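Local coordinates for protein gamma-glutamyltranspeptidase (Ggt) (Helicobacter pylori 26695, PDB 5BPK) that probably cleaves and transfers the gamma-glutamyl group of glutathione and related compounds, as a member of the Ntn-hydrolase clan, at residues T1-R9 against V14-A22; P159-I167 against Y179-F188. All blocks are in the same frame, centred on the assembly; numbering follows the deposited sequence. Where two conformers were deposited one is given.

In the fold
Both contacts are antiparallel pairings in the small subunit, and they lie on neighbouring layers, their centres about 12 Å apart. Contact 1 is the N-terminal hairpin, buried and ending in the inhibitor site. Contact 2 is partly buried: a short ladder between strands 166-171 and 176-181 is flanked by the loop 159-165 that leads into it and by 182-188, which runs to the modelled C-terminus. Both ladders run on into the other chain, contact 2 only at 179-180. Backbone bonds, hydroxyls and aromatic packing fill the first, whereas carboxylates, an arginine and waters dominate the second. Asn-165 ties them together, its ND2 bonded to His-3 O and its carbonyl O receiving Ser-5 OG, while Ile-167 CD1 packs on the backbone of Ser-5 and Ala-7.

Contact 1: T1-R9 against V14-A22. With 4UD ((2S)-amino[(5S)-4,5-dihydro-1,2-oxazol-5-yl]acetic acid), chain O.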
loop_
_atom_site.group_PDB
_atom_site.type_symbol
_atom_site.label_atom_id
_atom_site.label_comp_id
_atom_site.label_asym_id
_atom_site.label_seq_id
_atom_site.Cartn_x
_atom_site.Cartn_y
_atom_site.Cartn_z
ATOM N N THR B 1 2.165 5.450 -3.064
ATOM C CA THR B 1 1.715 4.759 -1.826
ATOM C C THR B 1 2.604 5.023 -0.634
ATOM O O THR B 1 3.762 5.415 -0.758
ATOM C CB THR B 1 1.776 3.267 -2.003
ATOM O OG1 THR B 1 2.161 2.984 -3.349
ATOM C CG2 THR B 1 0.453 2.608 -1.632
ATOM N N THR B 2 2.062 4.762 0.544
ATOM C CA THR B 2 2.870 4.829 1.752
ATOM C C THR B 2 2.263 3.893 2.799
ATOM O O THR B 2 1.056 3.676 2.820
ATOM C CB THR B 2 2.987 6.291 2.264
ATOM O OG1 THR B 2 4.087 6.410 3.173
ATOM C CG2 THR B 2 1.699 6.779 2.928
ATOM N N HIS B 3 3.130 3.272 3.598
ATOM C CA HIS B 3 2.704 2.353 4.641
ATOM C C HIS B 3 3.102 2.882 6.014
ATOM O O HIS B 3 4.215 3.380 6.192
ATOM C CB HIS B 3 3.322 0.955 4.472
ATOM C CG HIS B 3 2.848 0.009 5.518
ATOM N ND1 HIS B 3 1.609 -0.580 5.447
ATOM C CD2 HIS B 3 3.361 -0.332 6.724
ATOM C CE1 HIS B 3 1.391 -1.267 6.554
ATOM N NE2 HIS B 3 2.445 -1.139 7.340
ATOM N N TYR B 4 2.214 2.740 6.991
ATOM C CA TYR B 4 2.591 2.990 8.376
ATOM C C TYR B 4 2.081 1.911 9.333
ATOM O O TYR B 4 1.092 1.255 9.065
ATOM C CB TYR B 4 2.185 4.400 8.785
ATOM C CG TYR B 4 0.714 4.767 8.747
ATOM C CD1 TYR B 4 0.135 5.349 7.608
ATOM C CD2 TYR B 4 -0.079 4.613 9.874
ATOM C CE1 TYR B 4 -1.214 5.724 7.596
ATOM C CE2 TYR B 4 -1.431 4.983 9.874
ATOM C CZ TYR B 4 -1.987 5.557 8.749
ATOM O OH TYR B 4 -3.314 5.930 8.781
ATOM N N SER B 5 2.810 1.739 10.435
ATOM C CA SER B 5 2.638 0.644 11.358
ATOM C C SER B 5 2.601 1.195 12.776
ATOM O O SER B 5 3.449 2.027 13.143
ATOM C CB SER B 5 3.799 -0.347 11.222
ATOM O OG SER B 5 3.795 -1.009 9.953
ATOM N N VAL B 6 1.657 0.700 13.576
ATOM C CA VAL B 6 1.494 1.152 14.950
ATOM C C VAL B 6 1.246 -0.046 15.864
ATOM O O VAL B 6 0.474 -0.937 15.530
ATOM C CB VAL B 6 0.299 2.144 15.120
ATOM C CG1 VAL B 6 0.323 2.770 16.511
ATOM C CG2 VAL B 6 0.300 3.237 14.024
ATOM N N ALA B 7 1.885 -0.042 17.027
ATOM C CA ALA B 7 1.603 -1.038 18.063
ATOM C C ALA B 7 1.650 -0.354 19.419
ATOM O O ALA B 7 2.597 0.402 19.687
ATOM C CB ALA B 7 2.594 -2.189 17.996
ATOM N N ASP B 8 0.622 -0.592 20.243
ATOM C CA ASP B 8 0.503 0.057 21.550
ATOM C C ASP B 8 0.817 -0.899 22.713
ATOM O O ASP B 8 1.115 -2.073 22.503
ATOM C CB ASP B 8 -0.854 0.771 21.712
ATOM C CG ASP B 8 -2.044 -0.170 21.787
ATOM O OD1 ASP B 8 -1.908 -1.335 22.223
ATOM O OD2 ASP B 8 -3.147 0.290 21.421
ATOM N N ARG B 9 0.768 -0.382 23.936
ATOM C CA ARG B 9 1.171 -1.158 25.110
ATOM C C ARG B 9 0.174 -2.251 25.492
ATOM O O ARG B 9 0.531 -3.197 26.204
ATOM C CB ARG B 9 1.400 -0.225 26.302
ATOM C CG ARG B 9 0.142 0.434 26.846
ATOM C CD ARG B 9 0.492 1.668 27.669
ATOM N NE ARG B 9 1.283 1.354 28.863
ATOM C CZ ARG B 9 1.675 2.268 29.744
ATOM N NH1 ARG B 9 2.392 1.919 30.806
ATOM N NH2 ARG B 9 1.344 3.538 29.564
ATOM N N VAL B 14 -2.023 -1.856 14.345
ATOM C CA VAL B 14 -2.709 -1.325 13.180
ATOM C C VAL B 14 -1.659 -1.161 12.082
ATOM O O VAL B 14 -0.631 -0.504 12.280
ATOM C CB VAL B 14 -3.355 0.047 13.486
ATOM C CG1 VAL B 14 -4.100 0.570 12.278
ATOM C CG2 VAL B 14 -4.298 -0.051 14.690
ATOM N N SER B 15 -1.931 -1.763 10.932
ATOM C CA SER B 15 -1.038 -1.733 9.790
ATOM C C SER B 15 -1.827 -1.119 8.636
ATOM O O SER B 15 -2.843 -1.677 8.216
ATOM C CB SER B 15 -0.586 -3.151 9.476
ATOM O OG SER B 15 0.495 -3.157 8.577
ATOM N N VAL B 16 -1.404 0.067 8.188
ATOM C CA VAL B 16 -2.164 0.846 7.212
ATOM C C VAL B 16 -1.325 1.114 5.966
ATOM O O VAL B 16 -0.235 1.689 6.067
ATOM C CB VAL B 16 -2.598 2.209 7.772
ATOM C CG1 VAL B 16 -3.419 2.973 6.710
ATOM C CG2 VAL B 16 -3.373 2.052 9.094
ATOM N N THR B 17 -1.812 0.669 4.811
ATOM C CA THR B 17 -1.250 1.093 3.533
ATOM C C THR B 17 -2.310 1.904 2.815
ATOM O O THR B 17 -3.472 1.460 2.642
ATOM C CB THR B 17 -0.796 -0.078 2.634
ATOM O OG1 THR B 17 -0.140 -1.089 3.408
ATOM C CG2 THR B 17 0.166 0.423 1.540
ATOM N N TYR B 18 -1.945 3.110 2.408
ATOM C CA TYR B 18 -2.903 3.946 1.684
ATOM C C TYR B 18 -2.199 4.829 0.666
ATOM O O TYR B 18 -0.954 4.902 0.636
ATOM C CB TYR B 18 -3.830 4.695 2.663
ATOM C CG TYR B 18 -3.348 6.026 3.243
ATOM C CD1 TYR B 18 -2.005 6.267 3.530
ATOM C CD2 TYR B 18 -4.262 7.023 3.553
ATOM C CE1 TYR B 18 -1.586 7.489 4.053
ATOM C CE2 TYR B 18 -3.850 8.253 4.078
ATOM C CZ TYR B 18 -2.515 8.477 4.320
ATOM O OH TYR B 18 -2.091 9.686 4.826
ATOM N N THR B 19 -2.976 5.451 -0.215
ATOM C CA THR B 19 -2.408 5.887 -1.485
ATOM C C THR B 19 -3.342 6.718 -2.340
ATOM O O THR B 19 -4.560 6.640 -2.199
ATOM C CB THR B 19 -1.993 4.631 -2.311
ATOM O OG1 THR B 19 -1.137 5.003 -3.400
ATOM C CG2 THR B 19 -3.220 3.878 -2.823
ATOM N N ILE B 20 -2.734 7.485 -3.242
ATOM C CA ILE B 20 -3.419 8.068 -4.388
ATOM C C ILE B 20 -2.939 7.430 -5.715
ATOM O O ILE B 20 -3.239 7.922 -6.792
ATOM C CB ILE B 20 -3.313 9.617 -4.390
ATOM C CG1 ILE B 20 -1.877 10.109 -4.129
ATOM C CG2 ILE B 20 -4.304 10.203 -3.384
ATOM C CD1 ILE B 20 -1.739 11.640 -4.252
ATOM N N ASN B 21 -2.253 6.291 -5.571
ATOM C CA ASN B 21 -1.664 5.459 -6.621
ATOM C C ASN B 21 -0.290 5.969 -7.070
ATOM O O ASN B 21 0.694 5.743 -6.366
ATOM C CB ASN B 21 -2.618 5.158 -7.784
ATOM C CG ASN B 21 -2.075 4.079 -8.704
ATOM O OD1 ASN B 21 -1.194 3.317 -8.309
ATOM N ND2 ASN B 21 -2.583 4.018 -9.930
ATOM N N ALA B 22 -0.196 6.640 -8.217
ATOM C CA ALA B 22 1.086 7.187 -8.645
ATOM C C ALA B 22 1.556 8.280 -7.683
ATOM O O ALA B 22 0.819 8.730 -6.821
ATOM C CB ALA B 22 0.998 7.737 -10.067
HETATM C C3 4UD O . 1.357 2.088 -3.920
HETATM C C4 4UD O . -0.495 1.120 -4.669
HETATM C C5 4UD O . 0.354 2.337 -4.991
HETATM C C6 4UD O . -1.276 0.525 -5.850
HETATM C C8 4UD O . -2.112 -0.602 -5.286
HETATM O O9 4UD O . -3.169 -0.383 -4.746
HETATM O O10 4UD O . -1.682 -1.882 -5.373
HETATM N N7 4UD O . -2.181 1.526 -6.430
HETATM O O2 4UD O . 0.419 0.125 -4.214
HETATM N N1 4UD O . 1.325 0.850 -3.554
HETATM O O HOH W 1 0.367 7.719 -4.027
#
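The N-terminal hairpin of this Ntn-hydrolase fold pairs strand 2-8 with strand 13-19, and at its open end Thr-1 meets Thr-19 beside the inhibitor. Three antiparallel hydrogen-bonded pairs, Thr-2 with Tyr-18, Tyr-4 with Val-16 and Val-6 with Val-14, give six backbone bonds. On the face of Tyr-4 and Tyr-18, Val-16 lays CB over the Tyr-4 ring, 3.7 Å from its centroid. The edge of Tyr-4 is turned toward the face of Tyr-18 in an offset edge-to-face pair, planes at 86°, and the Thr-2 methyl CG2 reaches the Tyr-18 edge at CE1. Tyr-18 OH bonds to Gly-69 O of the other chain, and Tyr-4 OH more weakly to Ala-65 O of that chain. The opposite face is polar: with CG anti to the backbone N (chi1 -178°), the His-3 ring sets ND1 2.7 Å from Thr-17 OG1 in a hydrogen bond, while NE2 donates to Ser-5 OG at 2.9 Å, fixing the ring's rotation; Ser-5 OG also bonds Asn-165 O. Thr-1 OG1 is covalently joined to C3 of the inhibitor, and a water accepts from Thr-1 N at 3.1 Å. Asn-21 OD1 takes the inhibitor amino N7 at 2.8 Å and also bonds Tyr-54; Thr-19 OG1 accepts from Asn-21 N, forming an ST turn. The covalent bond is consistent with Thr-1 OG1 being the nucleophile, as in other Ntn-hydrolases, and the turn brings an amino-group acceptor to the same pocket.

Contact 2: P159-I167 against Y179-F188; sequences PVMGDVNAI and YGSTDPRKEF. With EDO (1,2-ethanediol), chain C; EDO (1,2-ethanediol), chain S; EDO (1,2-ethanediol), chain F.
Two backbone bonds between Ala-166 and Ser-181 close the ladder at the end of the hairpin formed by strands 166-171 and 176-181. Beyond it a side chain takes over from the backbone: Val-164 N donates to Asp-183 OD2 at 2.9 Å, almost straight at 174°, OD2 accepting on its anti lone pair. The other oxygen, OD1, accepts Arg-185 N, which makes an Asx turn, and also the salt-bridging Arg-185 NH1 at 2.9 Å, in the guanidinium plane. Arg-123 NH1 forms a salt bridge to OD2, a second cationic partner, so the carboxylate is gripped from both oxygens. Water bridges add to this, one joining Asp-163 OD1, Asn-165 OD1 and Asp-183 N, another linking Gly-162 O to Arg-185 O. Asn-165 ND2 bonds to His-3 O, and Asp-163 OD2 to Ser-43 of the other chain. Apolar contact comes from the extended Arg-185 chain, whose CG lies 3.7 Å from Val-160 CB, and from Val-160 CG2, which meets Phe-188 CD2 at 3.6 Å, the two side chains crossing at about a right angle. Val-164 packs against helices 96-109 and 115-120 and, with Ala-166, on strand 84-89, while Arg-185 reaches Val-119 O of helix 115-120 as well as Glu-136.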
loop_
_atom_site.group_PDB
_atom_site.type_symbol
_atom_site.label_atom_id
_atom_site.label_comp_id
_atom_site.label_asym_id
_atom_site.label_seq_id
_atom_site.Cartn_x
_atom_site.Cartn_y
_atom_site.Cartn_z
ATOM N N PRO B 159 15.808 0.005 -9.950
ATOM C CA PRO B 159 15.807 0.827 -8.736
ATOM C C PRO B 159 15.309 0.089 -7.503
ATOM O O PRO B 159 14.587 -0.893 -7.619
ATOM C CB PRO B 159 14.889 1.993 -9.109
ATOM C CG PRO B 159 15.067 2.127 -10.605
ATOM C CD PRO B 159 15.238 0.727 -11.103
ATOM N N VAL B 160 15.686 0.574 -6.324
ATOM C CA VAL B 160 15.284 -0.079 -5.094
ATOM C C VAL B 160 13.766 -0.184 -4.991
ATOM O O VAL B 160 13.020 0.703 -5.438
ATOM C CB VAL B 160 15.900 0.585 -3.819
ATOM C CG1 VAL B 160 17.386 0.372 -3.785
ATOM C CG2 VAL B 160 15.513 2.067 -3.693
ATOM N N MET B 161 13.337 -1.260 -4.340
ATOM C CA MET B 161 11.950 -1.644 -4.247
ATOM C C MET B 161 11.444 -1.479 -2.827
ATOM O O MET B 161 11.976 -2.099 -1.916
ATOM C CB MET B 161 11.816 -3.112 -4.621
ATOM C CG MET B 161 12.035 -3.412 -6.076
ATOM S SD MET B 161 11.866 -5.160 -6.435
ATOM C CE MET B 161 13.435 -5.794 -5.802
ATOM N N GLY B 162 10.416 -0.659 -2.649
ATOM C CA GLY B 162 9.672 -0.624 -1.398
ATOM C C GLY B 162 10.087 0.452 -0.424
ATOM O O GLY B 162 11.112 1.125 -0.593
ATOM N N ASP B 163 9.287 0.575 0.631
ATOM C CA ASP B 163 9.564 1.499 1.731
ATOM C C ASP B 163 8.807 0.984 2.954
ATOM O O ASP B 163 7.694 1.397 3.255
ATOM C CB ASP B 163 9.170 2.931 1.361
ATOM C CG ASP B 163 9.425 3.924 2.486
ATOM O OD1 ASP B 163 10.090 3.556 3.475
ATOM O OD2 ASP B 163 8.939 5.062 2.384
ATOM N N VAL B 164 9.423 0.023 3.618
ATOM C CA VAL B 164 8.817 -0.686 4.723
ATOM C C VAL B 164 8.997 0.062 6.039
ATOM O O VAL B 164 10.100 0.460 6.395
ATOM C CB VAL B 164 9.437 -2.087 4.866
ATOM C CG1 VAL B 164 8.855 -2.825 6.098
ATOM C CG2 VAL B 164 9.246 -2.902 3.583
ATOM N N ASN B 165 7.886 0.260 6.740
ATOM C CA ASN B 165 7.897 0.698 8.115
ATOM C C ASN B 165 7.326 -0.457 8.915
ATOM O O ASN B 165 6.182 -0.860 8.695
ATOM C CB ASN B 165 7.095 1.984 8.261
ATOM C CG ASN B 165 7.726 3.114 7.501
ATOM O OD1 ASN B 165 8.883 3.461 7.760
ATOM N ND2 ASN B 165 7.001 3.675 6.533
ATOM N N ALA B 166 8.142 -1.013 9.800
ATOM C CA ALA B 166 7.812 -2.257 10.465
ATOM C C ALA B 166 8.141 -2.226 11.960
ATOM O O ALA B 166 9.046 -1.507 12.402
ATOM C CB ALA B 166 8.514 -3.418 9.778
ATOM N N ILE B 167 7.381 -3.009 12.720
ATOM C CA ILE B 167 7.553 -3.148 14.165
ATOM C C ILE B 167 7.626 -4.620 14.519
ATOM O O ILE B 167 6.873 -5.431 13.964
ATOM C CB ILE B 167 6.386 -2.510 14.960
ATOM C CG1 ILE B 167 6.281 -1.014 14.687
ATOM C CG2 ILE B 167 6.540 -2.773 16.457
ATOM C CD1 ILE B 167 4.949 -0.380 15.152
ATOM N N TYR B 179 10.472 -2.987 18.872
ATOM C CA TYR B 179 11.579 -2.665 17.978
ATOM C C TYR B 179 11.012 -2.227 16.640
ATOM O O TYR B 179 10.097 -2.855 16.113
ATOM C CB TYR B 179 12.495 -3.873 17.774
ATOM C CG TYR B 179 13.264 -4.261 19.007
ATOM C CD1 TYR B 179 14.244 -3.419 19.521
ATOM C CD2 TYR B 179 13.026 -5.462 19.651
ATOM C CE1 TYR B 179 14.962 -3.762 20.651
ATOM C CE2 TYR B 179 13.745 -5.816 20.790
ATOM C CZ TYR B 179 14.708 -4.963 21.279
ATOM O OH TYR B 179 15.415 -5.317 22.413
ATOM N N GLY B 180 11.548 -1.141 16.098
ATOM C CA GLY B 180 11.062 -0.601 14.846
ATOM C C GLY B 180 12.137 -0.362 13.816
ATOM O O GLY B 180 13.306 -0.181 14.137
ATOM N N SER B 181 11.720 -0.354 12.557
ATOM C CA SER B 181 12.596 0.042 11.484
ATOM C C SER B 181 11.833 0.799 10.412
ATOM O O SER B 181 10.746 0.383 9.978
ATOM C CB SER B 181 13.314 -1.163 10.872
ATOM O OG SER B 181 14.319 -0.735 9.953
ATOM N N THR B 182 12.423 1.917 10.009
ATOM C CA THR B 182 12.106 2.565 8.756
ATOM C C THR B 182 12.950 1.889 7.664
ATOM O O THR B 182 13.704 0.946 7.926
ATOM C CB THR B 182 12.379 4.069 8.821
ATOM O OG1 THR B 182 13.740 4.287 9.180
ATOM C CG2 THR B 182 11.474 4.737 9.856
ATOM N N ASP B 183 12.808 2.352 6.434
ATOM C CA ASP B 183 13.490 1.729 5.313
ATOM C C ASP B 183 14.552 2.680 4.762
ATOM O O ASP B 183 14.231 3.823 4.431
ATOM C CB ASP B 183 12.462 1.391 4.224
ATOM C CG ASP B 183 12.962 0.358 3.220
ATOM O OD1 ASP B 183 14.157 0.400 2.816
ATOM O OD2 ASP B 183 12.144 -0.513 2.829
ATOM N N PRO B 184 15.813 2.213 4.644
ATOM C CA PRO B 184 16.831 3.089 4.053
ATOM C C PRO B 184 16.477 3.575 2.636
ATOM O O PRO B 184 16.982 4.605 2.195
ATOM C CB PRO B 184 18.092 2.206 4.028
ATOM C CG PRO B 184 17.653 0.834 4.303
ATOM C CD PRO B 184 16.399 0.946 5.119
ATOM N N ARG B 185 15.576 2.864 1.957
ATOM C CA ARG B 185 15.190 3.197 0.576
ATOM C C ARG B 185 14.292 4.427 0.454
ATOM O O ARG B 185 14.104 4.933 -0.639
ATOM C CB ARG B 185 14.467 2.018 -0.068
ATOM C CG ARG B 185 15.280 0.746 -0.151
ATOM C CD ARG B 185 14.392 -0.439 -0.444
ATOM N NE ARG B 185 15.129 -1.693 -0.552
ATOM C CZ ARG B 185 15.544 -2.413 0.484
ATOM N NH1 ARG B 185 15.326 -1.999 1.727
ATOM N NH2 ARG B 185 16.179 -3.558 0.275
ATOM N N LYS B 186 13.749 4.894 1.575
ATOM C CA LYS B 186 12.760 5.972 1.590
ATOM C C LYS B 186 13.158 7.156 0.695
ATOM O O LYS B 186 12.348 7.610 -0.113
ATOM C CB LYS B 186 12.513 6.442 3.030
ATOM C CG LYS B 186 11.333 7.418 3.204
ATOM C CD LYS B 186 11.741 8.893 3.172
ATOM C CE LYS B 186 12.387 9.353 4.472
ATOM N NZ LYS B 186 12.938 10.739 4.360
ATOM N N GLU B 187 14.400 7.632 0.830
ATOM C CA GLU B 187 14.861 8.855 0.134
ATOM C C GLU B 187 15.490 8.632 -1.250
ATOM O O GLU B 187 16.041 9.568 -1.840
ATOM C CB GLU B 187 15.860 9.619 1.017
ATOM C CG GLU B 187 15.244 10.231 2.267
ATOM N N PHE B 188 15.398 7.417 -1.778
ATOM C CA PHE B 188 16.049 7.085 -3.044
ATOM C C PHE B 188 15.194 7.532 -4.222
ATOM O O PHE B 188 15.526 8.506 -4.901
ATOM C CB PHE B 188 16.329 5.581 -3.130
ATOM C CG PHE B 188 17.503 5.124 -2.294
ATOM C CD1 PHE B 188 17.794 5.717 -1.063
ATOM C CD2 PHE B 188 18.304 4.076 -2.731
ATOM C CE1 PHE B 188 18.863 5.287 -0.301
ATOM C CE2 PHE B 188 19.374 3.636 -1.969
ATOM C CZ PHE B 188 19.651 4.248 -0.751
HETATM C C1 EDO C . 18.239 3.279 -6.747
HETATM O O1 EDO C . 16.837 3.052 -6.646
HETATM C C2 EDO C . 18.924 1.928 -6.851
HETATM O O2 EDO C . 20.315 2.081 -7.128
HETATM C C1 EDO S . 17.095 1.492 11.237
HETATM O O1 EDO S . 16.566 0.905 10.028
HETATM C C2 EDO S . 15.967 1.699 12.239
HETATM O O2 EDO S . 14.941 2.534 11.696
HETATM C C1 EDO F . 9.202 8.745 -1.178
HETATM O O1 EDO F . 9.083 8.718 0.251
HETATM C C2 EDO F . 8.918 10.153 -1.690
HETATM O O2 EDO F . 7.695 10.222 -2.443
HETATM O O HOH W 2 11.406 3.710 -1.806
HETATM O O HOH W 3 10.631 4.315 5.918
#